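Local structure of tryptophan synthase alpha chain (Aquifex aeolicus, 2EKC) at residues Val25-Tyr30 with Lys73-Arg77; Val20-Met24 with Leu237-Ala241; Phe37-Lys42 with Leu88-Phe92; Gly51-Ser55 with His68-Leu72; Leu148-Gly154 with Ala169-Tyr175. The protein probably catalyses the aldol cleavage of indoleglycerol phosphate to indole and glyceraldehyde 3-phosphate, as the alpha subunit of a tryptophan synthase tetramer. All blocks are in the same frame, centred on the assembly; numbering follows the deposited sequence.

In the fold
The chain folds into a TIM barrel. Strand 18-24, the first of the barrel, meets helix 235-242 near the C terminus, so interaction 2 closes the largest loop and encloses the other four. Next, the loop 25-30 reaches to 73-77 (interaction 1), and helix 30-42 packs on the end of helix 78-91 (interaction 3); these two cross, because their segments alternate along the chain. Interaction 4, a short closure between the loop after strand 47-51 and helix 62-73, nests inside both. Interaction 5 follows in series with interactions 1, 3 and 4, and lies across the barrel from interaction 1, joining strands 149-154 and 174-177.

Interaction 1 of 5, residues Val25-Tyr30 with Lys73-Arg77; sequences VGYPDY and KNGIR
At one end of a TIM barrel, the loop leaving strand 18-24 is pinned by the turn after helix 62-73, with Asn74 and Ile76 meeting Gly26, Pro28 and Tyr30. Asn74 ND2 donates twice. One bond runs 2.9 Å from Asn74 ND2 to Gly26 O, in the plane of the amide and almost in line with the carbonyl (169° at the oxygen). The other goes to Pro28 O, also 2.9 Å from Asn74 ND2, and reaches that oxygen from above its carbonyl plane. One amide nitrogen thus clamps both ends of the Gly26-Pro28 turn, whose last peptide bond is cis.

Ile76 supplies the apolar half. With CG1 beside the backbone N (chi1 -62°), this branch of Ile76 presses on Gly26 CA at 3.5 Å, where a beta carbon would collide with it; the positive phi of Gly26 calls for glycine as well. CD1 of Ile76 comes to the edge of the Tyr30 ring, 4.0 Å from Tyr30 CD1, and CG2 of Ile76 lies 4.0 Å from Val25 CG1. The same CG2 packs on Val25 O, a buried carbonyl without a polar partner in the model. With an alanine in place of Ile76, Gly26 and the Tyr30 edge would probably lose their apolar cover and a gap would open between the loops.

Each segment also borders a helix: Gly75 ends helix 62-73 in a Schellman motif, and Asp29 is the N-cap of helix 30-42, its OD1 bonded to Thr32 N. The contact ties the loop between strand 18-24 and helix 30-42 of the TIM barrel to the link between helices 62-73 and 78-91.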
# COMPACT_ATOMS: atom_id res chain seq x y z
N VAL A 25 -11.42 1.79 3.57
CA VAL A 25 -12.45 2.82 3.51
C VAL A 25 -13.77 2.21 3.96
O VAL A 25 -14.18 1.18 3.43
CB VAL A 25 -12.65 3.38 2.09
CG1 VAL A 25 -13.79 4.40 2.10
CG2 VAL A 25 -11.37 4.02 1.58
N GLY A 26 -14.43 2.84 4.92
CA GLY A 26 -15.71 2.34 5.38
C GLY A 26 -15.70 1.42 6.59
O GLY A 26 -16.75 0.95 7.02
N TYR A 27 -14.52 1.14 7.14
CA TYR A 27 -14.42 0.27 8.32
C TYR A 27 -13.89 1.03 9.52
O TYR A 27 -12.82 1.63 9.45
CB TYR A 27 -13.49 -0.91 8.05
CG TYR A 27 -13.31 -1.80 9.26
CD1 TYR A 27 -14.34 -2.65 9.69
CD2 TYR A 27 -12.14 -1.75 10.02
CE1 TYR A 27 -14.20 -3.43 10.84
CE2 TYR A 27 -11.99 -2.53 11.17
CZ TYR A 27 -13.02 -3.37 11.58
OH TYR A 27 -12.88 -4.13 12.71
N PRO A 28 -14.60 0.97 10.66
CA PRO A 28 -15.86 0.27 10.90
C PRO A 28 -17.06 0.96 10.26
O PRO A 28 -18.15 0.39 10.21
CB PRO A 28 -15.93 0.22 12.43
CG PRO A 28 -15.25 1.49 12.83
CD PRO A 28 -14.05 1.50 11.92
N ASP A 29 -16.84 2.18 9.79
CA ASP A 29 -17.85 3.00 9.10
C ASP A 29 -17.08 4.11 8.40
O ASP A 29 -15.92 4.37 8.75
CB ASP A 29 -18.87 3.57 10.10
CG ASP A 29 -18.24 4.45 11.16
OD1 ASP A 29 -17.84 5.59 10.85
OD2 ASP A 29 -18.13 4.00 12.32
N TYR A 30 -17.68 4.75 7.40
CA TYR A 30 -16.98 5.80 6.66
C TYR A 30 -16.35 6.87 7.55
O TYR A 30 -15.15 7.11 7.47
CB TYR A 30 -17.90 6.48 5.64
CG TYR A 30 -17.15 7.42 4.71
CD1 TYR A 30 -16.52 6.94 3.56
CD2 TYR A 30 -17.01 8.77 5.02
CE1 TYR A 30 -15.78 7.78 2.73
CE2 TYR A 30 -16.27 9.63 4.20
CZ TYR A 30 -15.66 9.13 3.06
OH TYR A 30 -14.93 9.96 2.25
N LYS A 73 -21.09 -3.92 3.65
CA LYS A 73 -22.42 -3.88 4.23
C LYS A 73 -22.79 -2.44 4.58
O LYS A 73 -23.97 -2.12 4.71
CB LYS A 73 -22.51 -4.80 5.45
CG LYS A 73 -22.33 -6.26 5.06
CD LYS A 73 -23.03 -7.23 6.00
CE LYS A 73 -22.47 -7.15 7.40
NZ LYS A 73 -23.07 -8.20 8.27
N ASN A 74 -21.79 -1.58 4.75
CA ASN A 74 -22.07 -0.17 5.03
C ASN A 74 -22.39 0.54 3.71
O ASN A 74 -22.74 1.71 3.69
CB ASN A 74 -20.87 0.53 5.70
CG ASN A 74 -20.68 0.11 7.14
OD1 ASN A 74 -21.63 -0.20 7.85
ND2 ASN A 74 -19.43 0.13 7.60
N GLY A 75 -22.24 -0.19 2.60
CA GLY A 75 -22.54 0.38 1.29
C GLY A 75 -21.42 1.17 0.62
O GLY A 75 -21.68 2.00 -0.25
N ILE A 76 -20.18 0.91 1.01
CA ILE A 76 -19.05 1.62 0.43
C ILE A 76 -18.85 1.23 -1.03
O ILE A 76 -18.76 0.05 -1.37
CB ILE A 76 -17.76 1.32 1.22
CG1 ILE A 76 -17.91 1.82 2.66
CG2 ILE A 76 -16.57 1.99 0.53
CD1 ILE A 76 -18.16 3.32 2.79
N ARG A 77 -18.78 2.25 -1.89
CA ARG A 77 -18.62 2.07 -3.33
C ARG A 77 -17.28 2.64 -3.77
O ARG A 77 -16.60 3.32 -3.00
CB ARG A 77 -19.69 2.85 -4.09
CG ARG A 77 -21.12 2.65 -3.63
CD ARG A 77 -21.98 3.80 -4.14
NE ARG A 77 -21.56 5.07 -3.54
CZ ARG A 77 -21.91 6.27 -3.99
NH1 ARG A 77 -22.68 6.39 -5.06
NH2 ARG A 77 -21.49 7.37 -3.36

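Interaction 2 of 5, residues Val20-Met24 with Leu237-Ala241; sequences VSYLM and LVKLA
Leu23 and Leu237 interlock where the short helix 235-242, which follows the eighth strand of the TIM barrel, lies against the first strand, 18-24. The axes pass 8.4 Å apart and their directions differ by 41°, close enough for single methyl groups to fit between residues of the other element.

The main bump on the strand is the CD2 methyl of Leu23. Leu23 CD2 sits in a shallow hollow on the helix surface lined by Leu237 CB at 3.9 Å, Val238 CG2 at 4.4 Å and, one turn after Leu237, the small Ala241 CB, also at 4.4 Å. The Leu23 and Leu237 side chains meet there at about a right angle. The other branch of Leu23, CD1, goes to Val40 of helix 30-42, so the fork is wedged between two helices.

Leu237 is the matching bump on the helix. Its CG stands anti to the carbonyl carbon (chi1 -53°), which carries CD1 along the strand to Ser21; Leu237 CD1 rests 3.5 Å from Ser21 CB and beside the backbone at Tyr22 N. The polar end of Ser21 is engaged elsewhere, OG bonding to Thr45. Leu237 also meets Leu249, Leu252 and Val253 of helix 246-258.

Next to Leu237 along the helix, Val238 rests its CG2 methyl 3.9 Å from Tyr22 O, a buried carbonyl oxygen with no polar partner in the model.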
# COMPACT_ATOMS: atom_id res chain seq x y z
N VAL A 20 4.49 2.59 5.37
CA VAL A 20 3.33 2.51 4.49
C VAL A 20 2.17 2.01 5.34
O VAL A 20 2.22 0.90 5.86
CB VAL A 20 3.59 1.50 3.34
CG1 VAL A 20 2.39 1.42 2.43
CG2 VAL A 20 4.82 1.93 2.56
N SER A 21 1.14 2.83 5.51
CA SER A 21 -0.01 2.46 6.32
C SER A 21 -1.21 2.08 5.47
O SER A 21 -1.56 2.77 4.51
CB SER A 21 -0.40 3.61 7.26
OG SER A 21 0.69 3.95 8.10
N TYR A 22 -1.83 0.97 5.83
CA TYR A 22 -2.97 0.43 5.11
C TYR A 22 -4.23 0.42 5.97
O TYR A 22 -4.25 -0.19 7.04
CB TYR A 22 -2.59 -0.97 4.62
CG TYR A 22 -3.65 -1.80 3.92
CD1 TYR A 22 -4.64 -1.21 3.13
CD2 TYR A 22 -3.64 -3.19 4.03
CE1 TYR A 22 -5.59 -1.99 2.47
CE2 TYR A 22 -4.59 -3.98 3.37
CZ TYR A 22 -5.56 -3.37 2.59
OH TYR A 22 -6.50 -4.15 1.95
N LEU A 23 -5.27 1.11 5.50
CA LEU A 23 -6.56 1.17 6.18
C LEU A 23 -7.65 0.94 5.14
O LEU A 23 -7.43 1.17 3.95
CB LEU A 23 -6.77 2.53 6.86
CG LEU A 23 -6.02 2.83 8.16
CD1 LEU A 23 -6.26 4.28 8.57
CD2 LEU A 23 -6.50 1.88 9.25
N MET A 24 -8.82 0.49 5.59
CA MET A 24 -9.95 0.21 4.70
C MET A 24 -11.01 1.31 4.74
O MET A 24 -11.45 1.71 5.81
CB MET A 24 -10.59 -1.12 5.09
CG MET A 24 -11.77 -1.54 4.21
SD MET A 24 -11.24 -2.10 2.58
CE MET A 24 -10.37 -3.58 3.04
N LEU A 237 -3.22 -1.80 12.31
CA LEU A 237 -3.91 -0.52 12.29
C LEU A 237 -5.42 -0.75 12.23
O LEU A 237 -6.19 -0.10 12.95
CB LEU A 237 -3.47 0.32 11.09
CG LEU A 237 -1.96 0.54 10.91
CD1 LEU A 237 -1.74 1.45 9.72
CD2 LEU A 237 -1.34 1.17 12.18
N VAL A 238 -5.84 -1.67 11.37
CA VAL A 238 -7.25 -1.98 11.17
C VAL A 238 -7.92 -2.43 12.47
O VAL A 238 -9.04 -2.02 12.77
CB VAL A 238 -7.41 -3.06 10.07
CG1 VAL A 238 -8.85 -3.54 10.00
CG2 VAL A 238 -6.98 -2.48 8.74
N LYS A 239 -7.21 -3.25 13.24
CA LYS A 239 -7.72 -3.75 14.52
C LYS A 239 -8.13 -2.60 15.44
O LYS A 239 -9.24 -2.59 16.00
CB LYS A 239 -6.64 -4.59 15.20
CG LYS A 239 -6.96 -5.00 16.63
CD LYS A 239 -5.86 -5.90 17.18
CE LYS A 239 -6.12 -6.24 18.64
NZ LYS A 239 -5.28 -7.37 19.12
N LEU A 240 -7.24 -1.62 15.58
CA LEU A 240 -7.51 -0.46 16.43
C LEU A 240 -8.66 0.37 15.88
O LEU A 240 -9.50 0.85 16.63
CB LEU A 240 -6.24 0.39 16.55
CG LEU A 240 -5.11 -0.29 17.31
CD1 LEU A 240 -3.86 0.59 17.29
CD2 LEU A 240 -5.56 -0.56 18.75
N ALA A 241 -8.69 0.52 14.56
CA ALA A 241 -9.76 1.28 13.92
C ALA A 241 -11.12 0.62 14.20
O ALA A 241 -12.13 1.31 14.35
CB ALA A 241 -9.51 1.37 12.42

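Interaction 3 of 5, residues Phe37-Lys42 with Leu88-Phe92; sequences FKEVLK and LRKEF
Phe37 opens the contact between 30-42 and 78-91, neighbouring outer helices of the TIM barrel, with its CB, which meets Leu88 CD1 at 3.7 Å; the two side chains cross at about a right angle, and the Phe37 ring runs on toward the barrel strands.

Lys38 lies at the more exposed margin of the contact. Its CG packs 3.8 Å from Leu88 CD2, so the fork of Leu88 is shared between neighbouring residues of the first helix. The extended lysine chain then passes the Glu91 carboxylate, Lys38 CE standing 3.3 Å from Glu91 OE2. The charges themselves are further apart: Lys38 NZ to Glu91 OE2 is a long salt bridge of 3.9 Å.

One turn on, Leu41 fills the centre. Leu41 CD1 touches Leu88 CD2 at 4.0 Å, and both CB and CD1 lie over one face of the Phe92 ring. Leu41 CB makes a CH-pi contact, 3.6 Å from the ring centroid and 17° off the normal, while CD1 comes down near the rim, 3.4 Å from CD2 of Phe92. The ring is brought there by chi1 of Phe92 (-59°), which turns CG to the side of its own backbone N and lays the face across the end of helix 30-42. Lys42 adds little beyond its backbone beside the ring.

Behind this seam both helices rest on the barrel: Phe37, Val40 and Leu88 pack on Leu48 of strand 47-51, and Phe37 and Val40 also on Leu23 of strand 18-24. Val40 faces helix 246-258 as well, while Leu41 touches Ile95, in the loop leading to strand 97-100.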
# COMPACT_ATOMS: atom_id res chain seq x y z
N PHE A 37 -7.67 7.48 8.88
CA PHE A 37 -6.76 7.88 7.80
C PHE A 37 -6.03 9.18 8.16
O PHE A 37 -4.82 9.28 8.00
CB PHE A 37 -7.55 8.07 6.50
CG PHE A 37 -7.69 6.81 5.68
CD1 PHE A 37 -6.58 6.22 5.09
CD2 PHE A 37 -8.93 6.23 5.47
CE1 PHE A 37 -6.71 5.08 4.30
CE2 PHE A 37 -9.07 5.09 4.69
CZ PHE A 37 -7.96 4.51 4.10
N LYS A 38 -6.77 10.16 8.65
CA LYS A 38 -6.17 11.44 9.02
C LYS A 38 -5.16 11.26 10.16
O LYS A 38 -4.10 11.88 10.15
CB LYS A 38 -7.27 12.42 9.44
CG LYS A 38 -8.14 12.88 8.28
CD LYS A 38 -9.24 13.81 8.75
CE LYS A 38 -9.99 14.42 7.57
NZ LYS A 38 -11.11 15.29 8.01
N GLU A 39 -5.48 10.39 11.10
CA GLU A 39 -4.61 10.14 12.24
C GLU A 39 -3.27 9.53 11.84
O GLU A 39 -2.22 9.98 12.30
CB GLU A 39 -5.32 9.23 13.24
CG GLU A 39 -4.60 9.08 14.58
CD GLU A 39 -4.53 10.38 15.35
OE1 GLU A 39 -5.44 11.21 15.18
OE2 GLU A 39 -3.57 10.58 16.12
N VAL A 40 -3.30 8.51 10.97
CA VAL A 40 -2.04 7.88 10.57
C VAL A 40 -1.19 8.83 9.72
O VAL A 40 0.03 8.76 9.75
CB VAL A 40 -2.27 6.53 9.81
CG1 VAL A 40 -3.17 5.62 10.63
CG2 VAL A 40 -2.85 6.78 8.42
N LEU A 41 -1.84 9.73 8.99
CA LEU A 41 -1.11 10.69 8.17
C LEU A 41 -0.45 11.73 9.06
O LEU A 41 0.71 12.11 8.84
CB LEU A 41 -2.05 11.37 7.18
CG LEU A 41 -2.58 10.46 6.06
CD1 LEU A 41 -3.71 11.16 5.33
CD2 LEU A 41 -1.45 10.10 5.11
N LYS A 42 -1.18 12.19 10.08
CA LYS A 42 -0.67 13.19 11.00
C LYS A 42 0.49 12.67 11.85
O LYS A 42 1.33 13.44 12.31
CB LYS A 42 -1.80 13.67 11.92
CG LYS A 42 -1.37 14.70 12.97
CD LYS A 42 -2.54 15.09 13.87
CE LYS A 42 -2.10 16.04 14.98
NZ LYS A 42 -1.03 15.46 15.84
N LEU A 88 -8.50 13.59 1.38
CA LEU A 88 -7.19 13.52 2.02
C LEU A 88 -6.11 14.22 1.19
O LEU A 88 -5.19 14.82 1.74
CB LEU A 88 -6.79 12.06 2.25
CG LEU A 88 -7.64 11.25 3.24
CD1 LEU A 88 -7.12 9.84 3.30
CD2 LEU A 88 -7.59 11.90 4.62
N ARG A 89 -6.24 14.14 -0.13
CA ARG A 89 -5.28 14.76 -1.02
C ARG A 89 -5.16 16.26 -0.78
O ARG A 89 -4.07 16.83 -0.88
CB ARG A 89 -5.67 14.50 -2.48
CG ARG A 89 -4.79 15.22 -3.50
CD ARG A 89 -3.32 14.92 -3.25
NE ARG A 89 -2.97 13.54 -3.58
CZ ARG A 89 -2.07 12.82 -2.92
NH1 ARG A 89 -1.42 13.35 -1.88
NH2 ARG A 89 -1.80 11.58 -3.30
N LYS A 90 -6.27 16.90 -0.45
CA LYS A 90 -6.26 18.34 -0.21
C LYS A 90 -5.48 18.70 1.05
O LYS A 90 -4.85 19.76 1.11
CB LYS A 90 -7.70 18.87 -0.09
CG LYS A 90 -8.59 18.52 -1.27
CD LYS A 90 -9.77 19.49 -1.41
CE LYS A 90 -10.63 19.54 -0.16
NZ LYS A 90 -11.33 18.26 0.12
N GLU A 91 -5.49 17.82 2.04
CA GLU A 91 -4.80 18.07 3.30
C GLU A 91 -3.35 17.59 3.31
O GLU A 91 -2.53 18.12 4.05
CB GLU A 91 -5.56 17.41 4.44
CG GLU A 91 -7.03 17.76 4.48
CD GLU A 91 -7.79 16.97 5.51
OE1 GLU A 91 -7.50 17.13 6.72
OE2 GLU A 91 -8.67 16.18 5.12
N PHE A 92 -3.04 16.58 2.50
CA PHE A 92 -1.69 16.03 2.44
C PHE A 92 -1.27 15.96 0.97
O PHE A 92 -1.25 14.89 0.37
CB PHE A 92 -1.69 14.64 3.08
CG PHE A 92 -2.14 14.64 4.51
CD1 PHE A 92 -1.23 14.85 5.54
CD2 PHE A 92 -3.48 14.49 4.83
CE1 PHE A 92 -1.65 14.91 6.86
CE2 PHE A 92 -3.91 14.55 6.15
CZ PHE A 92 -2.99 14.76 7.17

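Interaction 4 of 5, residues Gly51-Ser55 with His68-Leu72; sequences GFPFS and HEVAL
His68 turns the edge of its imidazole to the backbone of Phe54, so that the loop after strand 47-51 is fastened to helix 62-73, the next helix of the barrel. Phe54 N donates to His68 ND1 at 2.8 Å, with an angle of 157° at the hydrogen and Phe54 N only 12° out of the ring plane. The ring swings to the loop because chi1 (-85°) holds its CG away from the carbonyl carbon, near the backbone N. On the same edge, CE1 of His68 is 3.8 Å from Phe52 O.

A turn along the helix the contact becomes apolar. Pro53 presents its ring to Ala71, Pro53 CG to Ala71 CB at 3.4 Å, tighter than usual for two carbons; a small residue suits this close approach of loop and helix. Leu72 reaches round the same proline with its two methyls spread: CD2 lies 3.7 Å from Pro53 CB, while CD1 goes along the loop to the peptide between Phe54 and Ser55, 3.5 Å from Ser55 N. The aromatic rings of Phe52 and Phe54 lead away from the helix; that of Phe54 stacks with Tyr102 and that of Phe52 meets Phe78.

The two ring nitrogens of His68 have different partners. NE2 is hydrogen-bonded to OD2 of Asp60, predicted to be a catalytic proton acceptor. Since ND1 accepts from the backbone, the ring proton probably resides on NE2. His68 would then be a second-shell residue: the Phe54 amide fixes its rotation at one edge, which is consistent with a part in positioning the Asp60 carboxylate at the other.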
# COMPACT_ATOMS: atom_id res chain seq x y z
N GLY A 51 -7.68 1.04 1.07
CA GLY A 51 -8.42 -0.18 0.78
C GLY A 51 -9.78 0.01 0.13
O GLY A 51 -10.62 0.74 0.64
N PHE A 52 -9.97 -0.65 -1.01
CA PHE A 52 -11.22 -0.60 -1.79
C PHE A 52 -11.96 -1.91 -1.47
O PHE A 52 -11.59 -2.97 -1.97
CB PHE A 52 -10.84 -0.50 -3.28
CG PHE A 52 -12.01 -0.58 -4.25
CD1 PHE A 52 -13.32 -0.42 -3.82
CD2 PHE A 52 -11.77 -0.79 -5.61
CE1 PHE A 52 -14.38 -0.46 -4.73
CE2 PHE A 52 -12.82 -0.83 -6.53
CZ PHE A 52 -14.13 -0.67 -6.09
N PRO A 53 -13.01 -1.84 -0.64
CA PRO A 53 -13.80 -3.03 -0.25
C PRO A 53 -14.18 -3.94 -1.41
O PRO A 53 -14.72 -3.47 -2.42
CB PRO A 53 -15.02 -2.42 0.44
CG PRO A 53 -14.47 -1.15 1.02
CD PRO A 53 -13.64 -0.62 -0.11
N PHE A 54 -13.91 -5.23 -1.27
CA PHE A 54 -14.22 -6.21 -2.31
C PHE A 54 -14.98 -7.41 -1.73
O PHE A 54 -14.75 -7.82 -0.59
CB PHE A 54 -12.91 -6.67 -2.97
CG PHE A 54 -13.11 -7.60 -4.14
CD1 PHE A 54 -13.97 -7.26 -5.18
CD2 PHE A 54 -12.44 -8.82 -4.20
CE1 PHE A 54 -14.15 -8.12 -6.27
CE2 PHE A 54 -12.61 -9.69 -5.28
CZ PHE A 54 -13.47 -9.33 -6.32
N SER A 55 -15.88 -7.98 -2.53
CA SER A 55 -16.71 -9.10 -2.10
C SER A 55 -16.00 -10.45 -1.93
O SER A 55 -16.55 -11.36 -1.30
CB SER A 55 -17.88 -9.29 -3.07
OG SER A 55 -17.39 -9.71 -4.33
N HIS A 68 -13.32 -5.71 4.86
CA HIS A 68 -13.95 -5.75 3.54
C HIS A 68 -15.46 -5.92 3.68
O HIS A 68 -16.25 -5.13 3.16
CB HIS A 68 -13.39 -6.92 2.73
CG HIS A 68 -12.12 -6.61 2.00
ND1 HIS A 68 -12.10 -5.93 0.80
CD2 HIS A 68 -10.83 -6.92 2.28
CE1 HIS A 68 -10.85 -5.84 0.37
NE2 HIS A 68 -10.06 -6.44 1.24
N GLU A 69 -15.85 -6.99 4.38
CA GLU A 69 -17.25 -7.34 4.58
C GLU A 69 -18.07 -6.23 5.22
O GLU A 69 -19.14 -5.86 4.72
CB GLU A 69 -17.34 -8.60 5.44
CG GLU A 69 -18.74 -9.19 5.50
CD GLU A 69 -18.85 -10.32 6.50
OE1 GLU A 69 -17.94 -11.18 6.52
OE2 GLU A 69 -19.84 -10.36 7.26
N VAL A 70 -17.57 -5.70 6.33
CA VAL A 70 -18.26 -4.64 7.04
C VAL A 70 -18.43 -3.42 6.14
O VAL A 70 -19.53 -2.88 6.02
CB VAL A 70 -17.49 -4.26 8.33
CG1 VAL A 70 -18.15 -3.05 9.01
CG2 VAL A 70 -17.46 -5.45 9.29
N ALA A 71 -17.34 -2.99 5.51
CA ALA A 71 -17.40 -1.83 4.62
C ALA A 71 -18.44 -2.03 3.52
O ALA A 71 -19.18 -1.11 3.18
CB ALA A 71 -16.03 -1.56 4.00
N LEU A 72 -18.50 -3.23 2.95
CA LEU A 72 -19.47 -3.49 1.89
C LEU A 72 -20.89 -3.44 2.42
O LEU A 72 -21.80 -2.96 1.74
CB LEU A 72 -19.21 -4.86 1.24
CG LEU A 72 -18.04 -4.93 0.26
CD1 LEU A 72 -17.99 -6.32 -0.35
CD2 LEU A 72 -18.19 -3.88 -0.83

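Interaction 5 of 5, residues Leu148-Gly154 with Ala169-Tyr175; sequences LSFVPLG and AADEMTY
Pro152 and Ala170 form the tight core where strands 149-154 and 174-177 of a beta-alpha-beta unit, joined through helix 160-169, run parallel in the TIM barrel. Pro152 CD lies only 3.4 Å from Ala170 CB. Beyond the proline the strands pair regularly: Tyr175 N donates to Pro152 O (3.1 Å) and Gly154 N to Tyr175 O (2.7 Å), straddling Leu153, whose CG meets the edge of the Tyr175 ring.

Toward Leu148 the pairing loosens. Asp171 N gives Phe150 O a weak bond, and a water fills in, donating to Ser149 OG and Phe150 O and accepting from Glu172 N. With CG anti to its carbonyl carbon (chi1 -61°) and extended beyond, Glu172 brings OE1 to Ser149 OG, which donates at 2.9 Å to the lone pair facing away from OE2. OE2 itself bonds to the terminal amino nitrogen of Met1 and the amide of Ser5. With an alanine at Glu172, Ser149 OG would probably lose its acceptor, and Met1 N and Ser5 N their shared one.

Asp171 marks the solvent side, another water lying between its carboxylate and Leu148 O. Asp171 OD2 nevertheless holds the strand end firmly, accepting from Phe150 N at 2.7 Å and 171°.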
# COMPACT_ATOMS: atom_id res chain seq x y z
N LEU A 148 -0.27 6.32 -13.76
CA LEU A 148 -0.55 5.68 -12.48
C LEU A 148 0.59 4.67 -12.29
O LEU A 148 0.81 3.81 -13.14
CB LEU A 148 -1.89 4.96 -12.52
CG LEU A 148 -3.11 5.88 -12.55
CD1 LEU A 148 -4.35 5.09 -12.89
CD2 LEU A 148 -3.25 6.57 -11.20
N SER A 149 1.31 4.79 -11.19
CA SER A 149 2.45 3.94 -10.91
C SER A 149 2.11 2.46 -10.70
O SER A 149 1.28 2.11 -9.86
CB SER A 149 3.20 4.49 -9.69
OG SER A 149 4.51 3.99 -9.61
N PHE A 150 2.76 1.60 -11.47
CA PHE A 150 2.54 0.17 -11.35
C PHE A 150 3.50 -0.40 -10.29
O PHE A 150 4.72 -0.23 -10.38
CB PHE A 150 2.79 -0.53 -12.69
CG PHE A 150 2.47 -2.00 -12.67
CD1 PHE A 150 1.15 -2.43 -12.66
CD2 PHE A 150 3.49 -2.95 -12.64
CE1 PHE A 150 0.85 -3.79 -12.62
CE2 PHE A 150 3.20 -4.31 -12.60
CZ PHE A 150 1.87 -4.73 -12.58
N VAL A 151 2.94 -1.06 -9.29
CA VAL A 151 3.73 -1.64 -8.21
C VAL A 151 3.66 -3.17 -8.25
O VAL A 151 2.69 -3.76 -7.79
CB VAL A 151 3.22 -1.14 -6.85
CG1 VAL A 151 4.06 -1.73 -5.72
CG2 VAL A 151 3.28 0.39 -6.81
N PRO A 152 4.69 -3.82 -8.80
CA PRO A 152 4.71 -5.28 -8.88
C PRO A 152 4.90 -5.93 -7.51
O PRO A 152 5.44 -5.32 -6.58
CB PRO A 152 5.88 -5.56 -9.82
CG PRO A 152 6.82 -4.44 -9.51
CD PRO A 152 5.90 -3.24 -9.43
N LEU A 153 4.44 -7.17 -7.37
CA LEU A 153 4.56 -7.87 -6.10
C LEU A 153 5.59 -8.99 -6.17
O LEU A 153 5.64 -9.75 -7.14
CB LEU A 153 3.21 -8.44 -5.67
CG LEU A 153 2.20 -7.43 -5.10
CD1 LEU A 153 1.82 -6.42 -6.16
CD2 LEU A 153 0.97 -8.17 -4.60
N GLY A 154 6.41 -9.09 -5.13
CA GLY A 154 7.43 -10.12 -5.09
C GLY A 154 7.20 -11.01 -3.88
O GLY A 154 6.34 -10.71 -3.05
N ALA A 169 9.07 -3.97 -14.47
CA ALA A 169 7.64 -3.71 -14.41
C ALA A 169 7.30 -2.57 -13.45
O ALA A 169 6.26 -1.93 -13.58
CB ALA A 169 6.90 -4.97 -13.99
N ALA A 170 8.18 -2.32 -12.49
CA ALA A 170 7.95 -1.27 -11.51
C ALA A 170 8.32 0.12 -12.04
O ALA A 170 9.39 0.31 -12.62
CB ALA A 170 8.75 -1.56 -10.23
N ASP A 171 7.42 1.07 -11.85
CA ASP A 171 7.68 2.44 -12.29
C ASP A 171 8.53 3.16 -11.25
O ASP A 171 9.48 3.87 -11.61
CB ASP A 171 6.37 3.22 -12.47
CG ASP A 171 5.56 2.73 -13.65
OD1 ASP A 171 6.12 2.65 -14.77
OD2 ASP A 171 4.35 2.45 -13.48
N GLU A 172 8.21 2.98 -9.98
CA GLU A 172 8.93 3.66 -8.91
C GLU A 172 9.25 2.83 -7.68
O GLU A 172 10.16 3.16 -6.92
CB GLU A 172 8.14 4.89 -8.47
CG GLU A 172 7.91 5.93 -9.57
CD GLU A 172 6.88 6.96 -9.16
OE1 GLU A 172 5.67 6.66 -9.27
OE2 GLU A 172 7.28 8.06 -8.72
N MET A 173 8.50 1.76 -7.46
CA MET A 173 8.73 0.93 -6.28
C MET A 173 8.16 -0.47 -6.42
O MET A 173 7.35 -0.74 -7.31
CB MET A 173 8.12 1.59 -5.05
CG MET A 173 6.60 1.67 -5.11
SD MET A 173 5.86 2.33 -3.62
CE MET A 173 6.07 0.97 -2.51
N THR A 174 8.58 -1.36 -5.53
CA THR A 174 8.13 -2.74 -5.52
C THR A 174 7.68 -3.13 -4.12
O THR A 174 8.08 -2.51 -3.13
CB THR A 174 9.24 -3.72 -5.95
OG1 THR A 174 10.32 -3.66 -5.01
CG2 THR A 174 9.77 -3.36 -7.34
N TYR A 175 6.86 -4.17 -4.04
CA TYR A 175 6.36 -4.66 -2.77
C TYR A 175 6.57 -6.17 -2.66
O TYR A 175 6.14 -6.92 -3.52
CB TYR A 175 4.86 -4.37 -2.62
CG TYR A 175 4.25 -5.02 -1.40
CD1 TYR A 175 4.64 -4.63 -0.12
CD2 TYR A 175 3.35 -6.08 -1.52
CE1 TYR A 175 4.15 -5.29 1.02
CE2 TYR A 175 2.86 -6.75 -0.39
CZ TYR A 175 3.26 -6.35 0.88
OH TYR A 175 2.80 -7.01 1.99
O HOH W 1 2.55 3.07 -15.16
O HOH W 2 5.81 1.80 -8.82